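Long-range contact in nucleocapsid protein CP17 (Extra small virus, PDB 6JJA), which forms the T=1 icosahedral shell of a single-stranded RNA satellite virus from sixty calcium-binding jelly-roll subunits, and probably encloses its genome: residues A96-P101 with V160-A165. Numbering follows the deposited sequence.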
loop_
_atom_site.group_PDB
_atom_site.type_symbol
_atom_site.label_atom_id
_atom_site.label_comp_id
_atom_site.label_asym_id
_atom_site.label_seq_id
_atom_site.Cartn_x
_atom_site.Cartn_y
_atom_site.Cartn_z
ATOM N N ALA A 96 62.925 -6.683 -22.840
ATOM C CA ALA A 96 62.324 -7.306 -24.002
ATOM C C ALA A 96 63.291 -7.222 -25.166
ATOM O O ALA A 96 63.807 -6.146 -25.471
ATOM C CB ALA A 96 61.005 -6.643 -24.366
ATOM N N ALA A 97 63.544 -8.355 -25.798
ATOM C CA ALA A 97 64.331 -8.416 -27.012
ATOM C C ALA A 97 63.406 -8.741 -28.164
ATOM O O ALA A 97 62.617 -9.688 -28.091
ATOM C CB ALA A 97 65.438 -9.456 -26.919
ATOM N N TYR A 98 63.486 -7.937 -29.212
ATOM C CA TYR A 98 62.719 -8.144 -30.423
ATOM C C TYR A 98 63.694 -8.424 -31.550
ATOM O O TYR A 98 64.672 -7.694 -31.723
ATOM C CB TYR A 98 61.866 -6.933 -30.763
ATOM C CG TYR A 98 60.888 -6.492 -29.716
ATOM C CD1 TYR A 98 61.293 -5.745 -28.640
ATOM C CD2 TYR A 98 59.553 -6.790 -29.830
ATOM C CE1 TYR A 98 60.410 -5.335 -27.701
ATOM C CE2 TYR A 98 58.663 -6.380 -28.889
ATOM C CZ TYR A 98 59.093 -5.651 -27.830
ATOM O OH TYR A 98 58.188 -5.237 -26.895
ATOM N N ALA A 99 63.437 -9.482 -32.300
ATOM C CA ALA A 99 64.282 -9.807 -33.424
ATOM C C ALA A 99 63.945 -8.911 -34.605
ATOM O O ALA A 99 63.112 -8.007 -34.516
ATOM C CB ALA A 99 64.126 -11.267 -33.806
ATOM N N ALA A 100 64.606 -9.156 -35.725
ATOM C CA ALA A 100 64.166 -8.569 -36.964
ATOM C C ALA A 100 62.773 -9.079 -37.298
ATOM O O ALA A 100 62.347 -10.121 -36.797
ATOM C CB ALA A 100 65.135 -8.895 -38.081
ATOM N N PRO A 101 62.030 -8.358 -38.141
ATOM C CA PRO A 101 60.638 -8.734 -38.388
ATOM C C PRO A 101 60.457 -10.001 -39.202
ATOM O O PRO A 101 59.386 -10.601 -39.136
ATOM C CB PRO A 101 60.077 -7.516 -39.126
ATOM C CG PRO A 101 61.041 -6.450 -38.917
ATOM C CD PRO A 101 62.354 -7.086 -38.794
ATOM N N VAL A 160 70.472 -7.334 -36.599
ATOM C CA VAL A 160 70.660 -7.069 -35.171
ATOM C C VAL A 160 69.298 -6.983 -34.497
ATOM O O VAL A 160 68.369 -6.381 -35.063
ATOM C CB VAL A 160 71.454 -5.786 -34.974
ATOM C CG1 VAL A 160 71.788 -5.595 -33.534
ATOM C CG2 VAL A 160 72.714 -5.833 -35.792
ATOM N N PRO A 161 69.128 -7.554 -33.311
ATOM C CA PRO A 161 67.840 -7.464 -32.630
ATOM C C PRO A 161 67.637 -6.111 -31.970
ATOM O O PRO A 161 68.520 -5.255 -31.904
ATOM C CB PRO A 161 67.916 -8.582 -31.598
ATOM C CG PRO A 161 69.337 -8.728 -31.338
ATOM C CD PRO A 161 70.030 -8.481 -32.615
ATOM N N VAL A 162 66.425 -5.944 -31.464
ATOM C CA VAL A 162 65.978 -4.716 -30.834
ATOM C C VAL A 162 65.743 -5.017 -29.362
ATOM O O VAL A 162 65.020 -5.959 -29.023
ATOM C CB VAL A 162 64.715 -4.181 -31.519
ATOM C CG1 VAL A 162 63.982 -3.234 -30.658
ATOM C CG2 VAL A 162 65.070 -3.514 -32.785
ATOM N N VAL A 163 66.356 -4.226 -28.495
ATOM C CA VAL A 163 66.293 -4.435 -27.058
ATOM C C VAL A 163 65.622 -3.228 -26.428
ATOM O O VAL A 163 66.013 -2.084 -26.680
ATOM C CB VAL A 163 67.685 -4.663 -26.457
ATOM C CG1 VAL A 163 67.583 -5.073 -25.023
ATOM C CG2 VAL A 163 68.395 -5.701 -27.212
ATOM N N ARG A 164 64.608 -3.491 -25.618
ATOM C CA ARG A 164 63.945 -2.485 -24.808
ATOM C C ARG A 164 64.066 -2.902 -23.356
ATOM O O ARG A 164 63.952 -4.087 -23.037
ATOM C CB ARG A 164 62.478 -2.337 -25.196
ATOM C CG ARG A 164 62.246 -1.785 -26.553
ATOM C CD ARG A 164 62.250 -0.294 -26.534
ATOM N NE ARG A 164 61.942 0.299 -27.823
ATOM C CZ ARG A 164 62.801 0.396 -28.823
ATOM N NH1 ARG A 164 64.020 -0.078 -28.698
ATOM N NH2 ARG A 164 62.432 0.964 -29.953
ATOM N N ALA A 165 64.302 -1.936 -22.482
ATOM C CA ALA A 165 64.530 -2.205 -21.077
ATOM C C ALA A 165 63.940 -1.092 -20.242
ATOM O O ALA A 165 64.166 0.086 -20.520
ATOM C CB ALA A 165 66.010 -2.349 -20.787
#
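Y98 and V162 face each other as a hydrogen-bonded antiparallel pair, their side chains on the same face of the sheet and crossing obliquely, with Y98 CB 4.0 Å from V162 CB. CG of Y98 stands anti to its own carbonyl carbon (chi1 -58°), and the ring runs back over the strand toward A96. Its CD1 edge meets V162 O near the ring plane at 3.8 Å, while CG1 of V162 lies 4.2 Å from the same CD1. Farther along the ring, CE1 comes within 4.2 Å of CG of R164, whose side chain crosses the tyrosine at about a right angle. The arginine then bends at chi2, and its guanidinium ends away from strand 96-98, inclined 59° to the ring. The phenol OH is hydrogen-bonded to P41 O of a neighbouring subunit, and E120 of another subunit packs on both V162 and R164.

Beneath this layer, A96 and R164 exchange two backbone hydrogen bonds, A96 N to R164 O and R164 N to A96 O, each 2.8 Å; Y98 and V162 exchange a second pair. A97 and V163 turn to the opposite face, meeting I152 of the other sheet of the jelly roll. The chemistry is thus divided: reciprocal amide bonds join two central strands of one sheet, the small apolar side chains of A97 and V163 face the sandwich interior, and the tyrosine-arginine face serves contacts between subunits.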